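Local coordinates for protein endo-beta-1,4-glucanase (Streptomyces sp., PDB 1OA4) that probably hydrolyses internal beta-1,4-glucosidic bonds of cellulose, as a family 12 glycoside hydrolase, at residues G9-Q14 against I32-N37; Q14-V19 against A70-L75; G83-S88 against F174-F179; S87-R92 against N214-A219. All coordinates share one frame; numbering follows the deposited sequence.

Contact 1 of 4, residues G9-Q14 against I32-N37; sequences GTTTIQ and INVTGN
I13 meets V34 and the turn that follows it through successive atoms of its side chain. Its CB lies 3.5 Å from G36 O. The methyl CG2, held beside the backbone N, touches V34 CG1 at 3.5 Å and also approaches T35 O at 3.3 Å, so it sits where strand gives way to turn. The other branch leaves between backbone N and carbonyl carbon (chi1 60°) and runs out extended, which carries CD1 along the turn to within 3.6 Å of N37 C. Two residues earlier, T11 meets V34 methyl to methyl, tip to tip, with 3.8 Å between T11 CG2 and V34 CG1; its hydroxyl is hydrogen-bonded to Q2.

No direct hydrogen bond joins the segments. At the solvent-facing end the side chains of Q14 and N37 cross almost perpendicularly, their amide planes 79° apart. A water donates to N37 O at 2.7 Å and accepts a weak bond from Q14 NE2. The turn is shaped by T35 OG1, which accepts from N37 N at 3.3 Å in an ST turn.

The apolar part of the contact lies between two sheets: strand 10-13, paired with strand 17-20, packs over strand 30-34, which runs between strands 2-4 and 39-44. V19 of strand 17-20 touches both I13 and V34, and I4 of strand 2-4 touches T11 and V34.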
loop_
_atom_site.group_PDB
_atom_site.type_symbol
_atom_site.label_atom_id
_atom_site.label_comp_id
_atom_site.label_asym_id
_atom_site.label_seq_id
_atom_site.Cartn_x
_atom_site.Cartn_y
_atom_site.Cartn_z
ATOM N N GLY A 9 -15.660 3.990 2.785
ATOM C CA GLY A 9 -16.246 2.729 3.212
ATOM C C GLY A 9 -15.204 1.638 3.421
ATOM O O GLY A 9 -14.199 1.555 2.718
ATOM N N THR A 10 -15.440 0.810 4.429
ATOM C CA THR A 10 -14.564 -0.303 4.734
ATOM C C THR A 10 -15.363 -1.501 5.188
ATOM O O THR A 10 -16.551 -1.390 5.515
ATOM C CB THR A 10 -13.596 0.007 5.872
ATOM O OG1 THR A 10 -14.312 0.172 7.111
ATOM C CG2 THR A 10 -12.849 1.312 5.640
ATOM N N THR A 11 -14.665 -2.632 5.217
ATOM C CA THR A 11 -15.200 -3.864 5.783
ATOM C C THR A 11 -13.986 -4.727 6.169
ATOM O O THR A 11 -12.860 -4.241 6.142
ATOM C CB THR A 11 -16.098 -4.568 4.766
ATOM O OG1 THR A 11 -16.801 -5.655 5.399
ATOM C CG2 THR A 11 -15.273 -5.201 3.640
ATOM N N THR A 12 -14.196 -5.981 6.557
ATOM C CA THR A 12 -13.076 -6.873 6.811
ATOM C C THR A 12 -13.221 -8.150 6.007
ATOM O O THR A 12 -14.323 -8.500 5.592
ATOM C CB THR A 12 -12.962 -7.265 8.275
ATOM O OG1 THR A 12 -14.112 -8.033 8.658
ATOM C CG2 THR A 12 -12.969 -6.030 9.148
ATOM N N ILE A 13 -12.093 -8.810 5.779
ATOM C CA ILE A 13 -12.079 -10.168 5.239
ATOM C C ILE A 13 -11.333 -11.083 6.210
ATOM O O ILE A 13 -10.408 -10.653 6.893
ATOM C CB ILE A 13 -11.461 -10.229 3.861
ATOM C CG1 ILE A 13 -10.013 -9.745 3.889
ATOM C CG2 ILE A 13 -12.346 -9.445 2.932
ATOM C CD1 ILE A 13 -9.250 -10.003 2.615
ATOM N N GLN A 14 -11.774 -12.341 6.270
ATOM C CA GLN A 14 -11.155 -13.391 7.072
ATOM C C GLN A 14 -11.123 -13.058 8.569
ATOM O O GLN A 14 -10.329 -13.625 9.321
ATOM C CB GLN A 14 -9.741 -13.665 6.562
ATOM C CG GLN A 14 -9.635 -14.031 5.076
ATOM C CD GLN A 14 -8.191 -13.953 4.568
ATOM O OE1 GLN A 14 -7.323 -14.700 5.014
ATOM N NE2 GLN A 14 -7.934 -13.031 3.655
ATOM N N ILE A 32 -15.780 -0.864 -4.967
ATOM C CA ILE A 32 -15.087 -2.150 -4.943
ATOM C C ILE A 32 -16.089 -3.200 -4.527
ATOM O O ILE A 32 -17.065 -2.880 -3.859
ATOM C CB ILE A 32 -13.888 -2.154 -4.010
ATOM C CG1 ILE A 32 -14.271 -1.781 -2.577
ATOM C CG2 ILE A 32 -12.885 -1.155 -4.505
ATOM C CD1 ILE A 32 -13.138 -1.921 -1.606
ATOM N N ASN A 33 -15.873 -4.425 -4.988
ATOM C CA ASN A 33 -16.698 -5.561 -4.589
ATOM C C ASN A 33 -15.769 -6.449 -3.769
ATOM O O ASN A 33 -14.786 -6.975 -4.308
ATOM C CB ASN A 33 -17.215 -6.311 -5.833
ATOM C CG ASN A 33 -18.264 -7.361 -5.501
ATOM O OD1 ASN A 33 -19.009 -7.219 -4.530
ATOM N ND2 ASN A 33 -18.327 -8.421 -6.305
ATOM N N VAL A 34 -16.064 -6.598 -2.485
ATOM C CA VAL A 34 -15.246 -7.381 -1.552
ATOM C C VAL A 34 -15.759 -8.814 -1.395
ATOM O O VAL A 34 -16.921 -9.029 -1.053
ATOM C CB VAL A 34 -15.203 -6.684 -0.192
ATOM C CG1 VAL A 34 -14.211 -7.380 0.759
ATOM C CG2 VAL A 34 -14.847 -5.216 -0.395
ATOM N N THR A 35 -14.892 -9.785 -1.678
ATOM C CA THR A 35 -15.228 -11.207 -1.550
ATOM C C THR A 35 -14.639 -11.727 -0.241
ATOM O O THR A 35 -14.232 -10.952 0.611
ATOM C CB THR A 35 -14.635 -12.024 -2.711
ATOM O OG1 THR A 35 -13.214 -12.088 -2.567
ATOM C CG2 THR A 35 -14.796 -11.362 -4.021
ATOM N N GLY A 36 -14.569 -13.041 -0.064
ATOM C CA GLY A 36 -14.023 -13.543 1.180
ATOM C C GLY A 36 -12.516 -13.367 1.315
ATOM O O GLY A 36 -11.995 -13.366 2.416
ATOM N N ASN A 37 -11.811 -13.207 0.200
ATOM C CA ASN A 37 -10.354 -13.224 0.238
ATOM C C ASN A 37 -9.657 -12.032 -0.378
ATOM O O ASN A 37 -8.450 -11.970 -0.377
ATOM C CB ASN A 37 -9.861 -14.484 -0.480
ATOM C CG ASN A 37 -10.255 -15.761 0.243
ATOM O OD1 ASN A 37 -10.378 -16.815 -0.375
ATOM N ND2 ASN A 37 -10.462 -15.668 1.552
HETATM O O HOH W 1 -6.686 -13.264 1.235
#

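Contact 2 of 4, residues Q14-V19 against A70-L75; sequences QDRYVV and APRTTL
The R72 guanidinium meets D15 at two places, the backbone O and the carboxylate. NH1 and NH2 of R72 straddle D15 O, NH1 at 2.9 Å, but both bonds are weak because neither N-H points straight at the oxygen. NH1 also makes a salt bridge to D15 OD2 at 3.2 Å, reaching it from above the carboxylate, 71° out of its plane. A kink at chi3 (-44°) helps to turn the R72 guanidinium back to D15.

R16 is satisfied differently. Its NH1 forms a salt bridge with D62, and NH2 donates at 3.2 Å to a water that also accepts from T74 N at 2.9 Å. The bend at chi2 (62°) sets the guanidinium between R72 O and T73 N over one face and Y17 CE1 over the other. R16 CD lies 3.3 Å from P71 O. The two arginines come fairly close, but each has an acidic partner that probably tempers the repulsion.

A70 CB lies at the edge of the R16 guanidinium and packs 3.2 Å from R16 O, and V18 CG2 covers A70 CA. Within 70-75, T73 N donates to A70 O, closing a type II turn, while T73 OG1 accepts from L75 N at 3.1 Å in an ST turn and also bonds with D62.

R16 and Y17 both face I13, a classic beta bulge in the hairpin of strands 10-13 and 17-20. The contact thus lays a type II turn against a bulged hairpin at the rim of the family 12 beta-sandwich.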
loop_
_atom_site.group_PDB
_atom_site.type_symbol
_atom_site.label_atom_id
_atom_site.label_comp_id
_atom_site.label_asym_id
_atom_site.label_seq_id
_atom_site.Cartn_x
_atom_site.Cartn_y
_atom_site.Cartn_z
ATOM N N GLN A 14 -11.774 -12.341 6.270
ATOM C CA GLN A 14 -11.155 -13.391 7.072
ATOM C C GLN A 14 -11.123 -13.058 8.569
ATOM O O GLN A 14 -10.329 -13.625 9.321
ATOM C CB GLN A 14 -9.741 -13.665 6.562
ATOM C CG GLN A 14 -9.635 -14.031 5.076
ATOM C CD GLN A 14 -8.191 -13.953 4.568
ATOM O OE1 GLN A 14 -7.323 -14.700 5.014
ATOM N NE2 GLN A 14 -7.934 -13.031 3.655
ATOM N N ASP A 15 -11.979 -12.126 8.978
ATOM C CA ASP A 15 -11.997 -11.590 10.347
ATOM C C ASP A 15 -10.576 -11.223 10.760
ATOM O O ASP A 15 -10.160 -11.444 11.899
ATOM C CB ASP A 15 -12.595 -12.579 11.344
ATOM C CG ASP A 15 -12.874 -11.940 12.697
ATOM O OD1 ASP A 15 -13.254 -10.744 12.772
ATOM O OD2 ASP A 15 -12.710 -12.563 13.766
ATOM N N ARG A 16 -9.821 -10.648 9.823
ATOM C CA ARG A 16 -8.410 -10.383 10.075
ATOM C C ARG A 16 -7.839 -9.148 9.378
ATOM O O ARG A 16 -6.892 -8.551 9.893
ATOM C CB ARG A 16 -7.562 -11.604 9.680
ATOM C CG ARG A 16 -6.077 -11.468 9.952
ATOM C CD ARG A 16 -5.767 -11.291 11.440
ATOM N NE ARG A 16 -4.354 -11.152 11.731
ATOM C CZ ARG A 16 -3.697 -9.996 11.642
ATOM N NH1 ARG A 16 -4.322 -8.907 11.236
ATOM N NH2 ARG A 16 -2.421 -9.942 11.938
ATOM N N TYR A 17 -8.350 -8.800 8.206
ATOM C CA TYR A 17 -7.799 -7.656 7.459
ATOM C C TYR A 17 -8.907 -6.693 7.068
ATOM O O TYR A 17 -10.037 -7.085 6.817
ATOM C CB TYR A 17 -7.052 -8.121 6.186
ATOM C CG TYR A 17 -6.004 -9.189 6.441
ATOM C CD1 TYR A 17 -4.865 -8.931 7.178
ATOM C CD2 TYR A 17 -6.165 -10.478 5.941
ATOM C CE1 TYR A 17 -3.922 -9.935 7.428
ATOM C CE2 TYR A 17 -5.239 -11.459 6.169
ATOM C CZ TYR A 17 -4.117 -11.202 6.904
ATOM O OH TYR A 17 -3.193 -12.210 7.134
ATOM N N VAL A 18 -8.562 -5.412 7.033
ATOM C CA VAL A 18 -9.487 -4.372 6.630
ATOM C C VAL A 18 -9.358 -4.151 5.126
ATOM O O VAL A 18 -8.238 -4.155 4.595
ATOM C CB VAL A 18 -9.168 -3.042 7.334
ATOM C CG1 VAL A 18 -10.114 -1.948 6.868
ATOM C CG2 VAL A 18 -9.198 -3.220 8.836
ATOM N N VAL A 19 -10.495 -4.016 4.450
ATOM C CA VAL A 19 -10.535 -3.658 3.045
ATOM C C VAL A 19 -11.201 -2.276 2.989
ATOM O O VAL A 19 -12.257 -2.061 3.616
ATOM C CB VAL A 19 -11.301 -4.676 2.181
ATOM C CG1 VAL A 19 -11.326 -4.224 0.740
ATOM C CG2 VAL A 19 -10.667 -6.083 2.300
ATOM N N ALA A 70 -7.154 -3.518 11.953
ATOM C CA ALA A 70 -7.525 -4.874 11.590
ATOM C C ALA A 70 -7.650 -5.765 12.838
ATOM O O ALA A 70 -6.887 -5.623 13.795
ATOM C CB ALA A 70 -6.484 -5.430 10.639
ATOM N N PRO A 71 -8.634 -6.657 12.855
ATOM C CA PRO A 71 -8.789 -7.549 14.011
ATOM C C PRO A 71 -7.536 -8.331 14.316
ATOM O O PRO A 71 -6.926 -8.896 13.397
ATOM C CB PRO A 71 -9.903 -8.507 13.572
ATOM C CG PRO A 71 -10.704 -7.724 12.613
ATOM C CD PRO A 71 -9.678 -6.874 11.844
ATOM N N ARG A 72 -7.180 -8.350 15.597
ATOM C CA ARG A 72 -6.058 -9.115 16.134
ATOM C C ARG A 72 -4.693 -8.706 15.629
ATOM O O ARG A 72 -3.720 -9.446 15.778
ATOM C CB ARG A 72 -6.277 -10.606 15.909
ATOM C CG ARG A 72 -7.412 -11.138 16.733
ATOM C CD ARG A 72 -7.619 -12.671 16.606
ATOM N NE ARG A 72 -7.541 -13.144 15.224
ATOM C CZ ARG A 72 -8.498 -12.975 14.321
ATOM N NH1 ARG A 72 -9.615 -12.343 14.646
ATOM N NH2 ARG A 72 -8.350 -13.453 13.089
ATOM N N THR A 73 -4.578 -7.485 15.114
ATOM C CA THR A 73 -3.304 -7.057 14.599
ATOM C C THR A 73 -2.343 -6.910 15.766
ATOM O O THR A 73 -2.772 -6.614 16.891
ATOM C CB THR A 73 -3.424 -5.680 13.881
ATOM O OG1 THR A 73 -2.152 -5.324 13.339
ATOM C CG2 THR A 73 -3.854 -4.547 14.844
ATOM N N THR A 74 -1.053 -7.112 15.510
ATOM C CA THR A 74 -0.026 -6.844 16.519
ATOM C C THR A 74 0.643 -5.484 16.329
ATOM O O THR A 74 1.640 -5.178 16.997
ATOM C CB THR A 74 1.040 -7.933 16.506
ATOM O OG1 THR A 74 1.610 -8.040 15.190
ATOM C CG2 THR A 74 0.411 -9.289 16.796
ATOM N N LEU A 75 0.137 -4.691 15.381
ATOM C CA LEU A 75 0.665 -3.355 15.133
ATOM C C LEU A 75 -0.181 -2.353 15.921
ATOM O O LEU A 75 -1.368 -2.574 16.121
ATOM C CB LEU A 75 0.606 -3.030 13.642
ATOM C CG LEU A 75 1.493 -3.927 12.751
ATOM C CD1 LEU A 75 1.313 -3.592 11.274
ATOM C CD2 LEU A 75 2.963 -3.913 13.103
HETATM O O HOH W 2 -0.178 -7.887 12.847
#

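Contact 3 of 4, residues G83-S88 against F174-F179; sequences GSAPSS and FDVKDF
D175 OD1 is gripped by two backbone N-H groups, one from each segment: A85 N at 2.8 Å on its syn side and K177 N, also at 2.8 Å, on its anti side. The two donors come from opposite faces of the carboxylate plane. CG of D175 stands anti to its own backbone N (chi1 -162°), a setting that directs the carboxylate to both. The bond from K177 N is a helix cap, with D175 at the N-cap position; the bond from A85 N ties that cap to the residue just before strand 86-92. The other oxygen, OD2, packs against S84 CB and accepts from a water that also donates to G83 O.

The setting is the outer edge of the six-stranded antiparallel sheet of the beta-sandwich, where strand 171-175 pairs with strand 86-92 and then leads straight into helix 176-185, the single helix of the chain. S87 and F174 form a hydrogen-bonded pair: S87 N to F174 O is 2.8 Å and F174 N to S87 O 2.9 Å, both nearly straight. P86, which has no N-H to offer, faces D175 in a non-hydrogen-bonded pair, and its CA approaches F174 O at 3.3 Å.

Just after the N-cap residue, V176 N donates to A85 O at 2.9 Å, coming 43° out of the carbonyl plane. The V176 side chain then packs its CB on A85 CB and its CG2 on S87 CB, at 3.8 Å each. The F174 ring lies on the face of the sheet that carries S87, stacked on W172 and edge-to-face with Y103.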
loop_
_atom_site.group_PDB
_atom_site.type_symbol
_atom_site.label_atom_id
_atom_site.label_comp_id
_atom_site.label_asym_id
_atom_site.label_seq_id
_atom_site.Cartn_x
_atom_site.Cartn_y
_atom_site.Cartn_z
ATOM N N GLY A 83 10.661 -9.521 14.744
ATOM C CA GLY A 83 11.476 -10.639 14.304
ATOM C C GLY A 83 11.309 -10.860 12.806
ATOM O O GLY A 83 12.284 -11.064 12.081
ATOM N N SER A 84 10.060 -10.821 12.348
ATOM C CA SER A 84 9.728 -10.966 10.939
ATOM C C SER A 84 8.364 -10.323 10.685
ATOM O O SER A 84 7.503 -10.280 11.574
ATOM C CB SER A 84 9.684 -12.453 10.504
ATOM O OG SER A 84 8.748 -13.199 11.265
ATOM N N ALA A 85 8.166 -9.832 9.466
ATOM C CA ALA A 85 6.885 -9.307 9.052
ATOM C C ALA A 85 6.467 -9.914 7.710
ATOM O O ALA A 85 6.381 -9.218 6.712
ATOM C CB ALA A 85 6.954 -7.779 8.934
ATOM N N PRO A 86 6.175 -11.212 7.678
ATOM C CA PRO A 86 5.856 -11.839 6.399
ATOM C C PRO A 86 4.533 -11.362 5.853
ATOM O O PRO A 86 3.522 -11.319 6.568
ATOM C CB PRO A 86 5.801 -13.329 6.736
ATOM C CG PRO A 86 5.530 -13.375 8.184
ATOM C CD PRO A 86 6.138 -12.163 8.799
ATOM N N SER A 87 4.537 -11.018 4.572
ATOM C CA SER A 87 3.328 -10.586 3.900
ATOM C C SER A 87 3.296 -11.143 2.482
ATOM O O SER A 87 4.341 -11.475 1.917
ATOM C CB SER A 87 3.235 -9.046 3.898
ATOM O OG SER A 87 2.001 -8.595 3.375
ATOM N N SER A 88 2.099 -11.270 1.926
ATOM C CA SER A 88 1.956 -11.724 0.558
ATOM C C SER A 88 0.764 -11.049 -0.089
ATOM O O SER A 88 -0.161 -10.609 0.578
ATOM C CB SER A 88 1.750 -13.249 0.518
ATOM O OG SER A 88 0.473 -13.583 1.021
ATOM N N PHE A 174 6.950 -12.142 0.915
ATOM C CA PHE A 174 8.221 -11.581 1.337
ATOM C C PHE A 174 8.151 -11.082 2.784
ATOM O O PHE A 174 7.107 -11.190 3.441
ATOM C CB PHE A 174 8.576 -10.421 0.394
ATOM C CG PHE A 174 7.599 -9.279 0.441
ATOM C CD1 PHE A 174 6.351 -9.376 -0.158
ATOM C CD2 PHE A 174 7.933 -8.098 1.072
ATOM C CE1 PHE A 174 5.453 -8.322 -0.107
ATOM C CE2 PHE A 174 7.036 -7.050 1.127
ATOM C CZ PHE A 174 5.807 -7.148 0.534
ATOM N N ASP A 175 9.273 -10.599 3.294
ATOM C CA ASP A 175 9.332 -10.035 4.630
ATOM C C ASP A 175 9.380 -8.519 4.550
ATOM O O ASP A 175 10.361 -7.937 4.093
ATOM C CB ASP A 175 10.546 -10.580 5.401
ATOM C CG ASP A 175 10.425 -10.380 6.893
ATOM O OD1 ASP A 175 9.815 -9.361 7.277
ATOM O OD2 ASP A 175 10.871 -11.192 7.744
ATOM N N VAL A 176 8.300 -7.898 4.995
ATOM C CA VAL A 176 8.180 -6.454 5.019
ATOM C C VAL A 176 9.313 -5.841 5.826
ATOM O O VAL A 176 9.726 -4.710 5.548
ATOM C CB VAL A 176 6.815 -6.028 5.578
ATOM C CG1 VAL A 176 6.815 -4.541 5.985
ATOM C CG2 VAL A 176 5.766 -6.283 4.531
ATOM N N LYS A 177 9.849 -6.573 6.798
ATOM C CA LYS A 177 10.954 -6.037 7.596
ATOM C C LYS A 177 12.153 -5.600 6.747
ATOM O O LYS A 177 12.832 -4.618 7.061
ATOM C CB LYS A 177 11.400 -7.062 8.641
ATOM C CG LYS A 177 12.586 -6.659 9.443
ATOM C CD LYS A 177 12.246 -5.500 10.298
ATOM C CE LYS A 177 13.014 -5.560 11.622
ATOM N NZ LYS A 177 14.444 -5.193 11.401
ATOM N N ASP A 178 12.406 -6.309 5.655
ATOM C CA ASP A 178 13.547 -5.978 4.819
ATOM C C ASP A 178 13.403 -4.558 4.225
ATOM O O ASP A 178 14.409 -3.855 4.052
ATOM C CB ASP A 178 13.711 -6.999 3.688
ATOM C CG ASP A 178 14.021 -8.406 4.182
ATOM O OD1 ASP A 178 14.313 -8.600 5.377
ATOM O OD2 ASP A 178 13.961 -9.400 3.426
ATOM N N PHE A 179 12.176 -4.156 3.892
ATOM C CA PHE A 179 11.913 -2.821 3.346
ATOM C C PHE A 179 11.926 -1.784 4.466
ATOM O O PHE A 179 12.374 -0.661 4.271
ATOM C CB PHE A 179 10.595 -2.800 2.562
ATOM C CG PHE A 179 10.671 -3.583 1.284
ATOM C CD1 PHE A 179 10.447 -4.963 1.260
ATOM C CD2 PHE A 179 11.063 -2.965 0.111
ATOM C CE1 PHE A 179 10.545 -5.667 0.091
ATOM C CE2 PHE A 179 11.175 -3.688 -1.061
ATOM C CZ PHE A 179 10.909 -5.032 -1.073
HETATM O O HOH W 3 13.225 -10.730 9.196
#

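Contact 4 of 4, residues S87-R92 against N214-A219; sequences SSVSYR and NSFSSA
S88 and S217 both hold their hydroxyls between backbone N and carbonyl carbon (chi1 71° and 69°), which turns the two OG atoms to each other at 2.6 Å; either could be the donor. S87, with OG swung anti to its backbone N (chi1 -174°), instead donates to S217 O at 2.6 Å, in the carbonyl plane. S88 N reaches the same oxygen at 3.0 Å, so S217 O takes two donors.

Strands 86-92 and 212-218 are antiparallel neighbours within the six-stranded sheet of the sandwich, and the alternation of their residues gives the sheet two unlike faces. S88, S90, S215 and S217 line the partly exposed face, where a water links S88 OG to S215 OG, 2.7 Å from the latter. V89 and F216 lie on the buried face against Y103 of strand 98-108; V89 CB stands at the edge of the F216 ring, and Y17 meets that ring edge-to-face.

Toward the far end, N214 binds S90 twice: its N donates to S90 O at 2.7 Å, and ND2 donates to S90 OG at 3.1 Å, the hydroxyl lying in the amide plane. S215 N is buried by this contact and has no partner in the model. Beyond N214, R92 NH2 makes a salt bridge to E40 and a hydrogen bond to G210 O.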
loop_
_atom_site.group_PDB
_atom_site.type_symbol
_atom_site.label_atom_id
_atom_site.label_comp_id
_atom_site.label_asym_id
_atom_site.label_seq_id
_atom_site.Cartn_x
_atom_site.Cartn_y
_atom_site.Cartn_z
ATOM N N SER A 87 4.537 -11.018 4.572
ATOM C CA SER A 87 3.328 -10.586 3.900
ATOM C C SER A 87 3.296 -11.143 2.482
ATOM O O SER A 87 4.341 -11.475 1.917
ATOM C CB SER A 87 3.235 -9.046 3.898
ATOM O OG SER A 87 2.001 -8.595 3.375
ATOM N N SER A 88 2.099 -11.270 1.926
ATOM C CA SER A 88 1.956 -11.724 0.558
ATOM C C SER A 88 0.764 -11.049 -0.089
ATOM O O SER A 88 -0.161 -10.609 0.578
ATOM C CB SER A 88 1.750 -13.249 0.518
ATOM O OG SER A 88 0.473 -13.583 1.021
ATOM N N VAL A 89 0.804 -10.986 -1.408
ATOM C CA VAL A 89 -0.312 -10.461 -2.174
ATOM C C VAL A 89 -0.300 -11.143 -3.530
ATOM O O VAL A 89 0.764 -11.556 -4.015
ATOM C CB VAL A 89 -0.210 -8.910 -2.358
ATOM C CG1 VAL A 89 0.909 -8.541 -3.318
ATOM C CG2 VAL A 89 -1.489 -8.351 -2.836
ATOM N N SER A 90 -1.479 -11.286 -4.115
ATOM C CA SER A 90 -1.633 -11.798 -5.474
ATOM C C SER A 90 -2.567 -10.826 -6.158
ATOM O O SER A 90 -3.645 -10.531 -5.635
ATOM C CB SER A 90 -2.246 -13.183 -5.449
ATOM O OG SER A 90 -2.572 -13.566 -6.779
ATOM N N TYR A 91 -2.146 -10.343 -7.326
ATOM C CA TYR A 91 -2.856 -9.329 -8.086
ATOM C C TYR A 91 -3.333 -9.817 -9.454
ATOM O O TYR A 91 -2.702 -10.674 -10.081
ATOM C CB TYR A 91 -1.918 -8.150 -8.374
ATOM C CG TYR A 91 -1.597 -7.187 -7.258
ATOM C CD1 TYR A 91 -2.587 -6.372 -6.711
ATOM C CD2 TYR A 91 -0.294 -7.007 -6.831
ATOM C CE1 TYR A 91 -2.270 -5.421 -5.747
ATOM C CE2 TYR A 91 0.020 -6.066 -5.854
ATOM C CZ TYR A 91 -0.972 -5.286 -5.336
ATOM O OH TYR A 91 -0.625 -4.328 -4.393
ATOM N N ARG A 92 -4.441 -9.248 -9.910
ATOM C CA ARG A 92 -4.912 -9.457 -11.268
ATOM C C ARG A 92 -4.889 -8.088 -11.927
ATOM O O ARG A 92 -5.496 -7.135 -11.422
ATOM C CB ARG A 92 -6.330 -10.014 -11.282
ATOM C CG ARG A 92 -6.752 -10.466 -12.654
ATOM C CD ARG A 92 -8.146 -11.045 -12.658
ATOM N NE ARG A 92 -9.213 -10.062 -12.541
ATOM C CZ ARG A 92 -10.216 -10.139 -11.654
ATOM N NH1 ARG A 92 -10.266 -11.156 -10.803
ATOM N NH2 ARG A 92 -11.167 -9.202 -11.639
ATOM N N ASN A 214 -6.326 -10.682 -5.418
ATOM C CA ASN A 214 -6.852 -12.042 -5.289
ATOM C C ASN A 214 -6.754 -12.567 -3.851
ATOM O O ASN A 214 -7.593 -13.351 -3.398
ATOM C CB ASN A 214 -6.061 -13.001 -6.184
ATOM C CG ASN A 214 -6.179 -12.690 -7.682
ATOM O OD1 ASN A 214 -7.267 -12.453 -8.195
ATOM N ND2 ASN A 214 -5.049 -12.714 -8.382
ATOM N N SER A 215 -5.680 -12.193 -3.165
ATOM C CA SER A 215 -5.425 -12.636 -1.815
ATOM C C SER A 215 -4.386 -11.732 -1.186
ATOM O O SER A 215 -3.660 -11.013 -1.880
ATOM C CB SER A 215 -4.925 -14.087 -1.808
ATOM O OG SER A 215 -3.699 -14.208 -2.498
ATOM N N PHE A 216 -4.306 -11.785 0.136
ATOM C CA PHE A 216 -3.363 -10.992 0.909
ATOM C C PHE A 216 -3.151 -11.638 2.259
ATOM O O PHE A 216 -4.081 -12.195 2.847
ATOM C CB PHE A 216 -3.962 -9.595 1.135
ATOM C CG PHE A 216 -3.163 -8.692 2.062
ATOM C CD1 PHE A 216 -2.063 -7.994 1.607
ATOM C CD2 PHE A 216 -3.560 -8.506 3.385
ATOM C CE1 PHE A 216 -1.355 -7.160 2.464
ATOM C CE2 PHE A 216 -2.848 -7.673 4.247
ATOM C CZ PHE A 216 -1.740 -7.002 3.783
ATOM N N SER A 217 -1.933 -11.521 2.766
ATOM C CA SER A 217 -1.654 -11.932 4.120
ATOM C C SER A 217 -0.630 -10.986 4.715
ATOM O O SER A 217 0.129 -10.360 3.995
ATOM C CB SER A 217 -1.151 -13.373 4.155
ATOM O OG SER A 217 0.134 -13.494 3.575
ATOM N N SER A 218 -0.621 -10.920 6.039
ATOM C CA SER A 218 0.342 -10.138 6.773
ATOM C C SER A 218 0.378 -10.667 8.204
ATOM O O SER A 218 -0.676 -10.937 8.805
ATOM C CB SER A 218 -0.075 -8.688 6.761
ATOM O OG SER A 218 0.716 -7.960 7.668
ATOM N N ALA A 219 1.583 -10.855 8.723
ATOM C CA ALA A 219 1.783 -11.187 10.130
ATOM C C ALA A 219 3.006 -10.393 10.578
ATOM O O ALA A 219 3.913 -10.166 9.790
ATOM C CB ALA A 219 2.004 -12.677 10.311
HETATM O O HOH W 4 -1.378 -13.729 -1.236
#

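Along the chain contacts 1 and 2 interlock, since their segments alternate and share Q14; contacts 3 and 4 follow, both using strand 86-92. That strand lies between 212-218 and the edge strand 171-175, so contacts 3 and 4 join consecutive strands of one sheet, with centres about 12 Å apart. Contact 1 brings strand 10-13 of the other sheet against strand 30-34 of this one, and contact 2, its centre about 12 Å from that of contact 1, lies at the turn and second strand of the same hairpin. Contacts 2 and 4 are bridged by Y17 OH, probably bonded to S218 N. Contacts 1 and 3, about 23 Å apart between centres, do not touch. Together they combine in-sheet pairing and inter-sheet packing in a beta-sandwich.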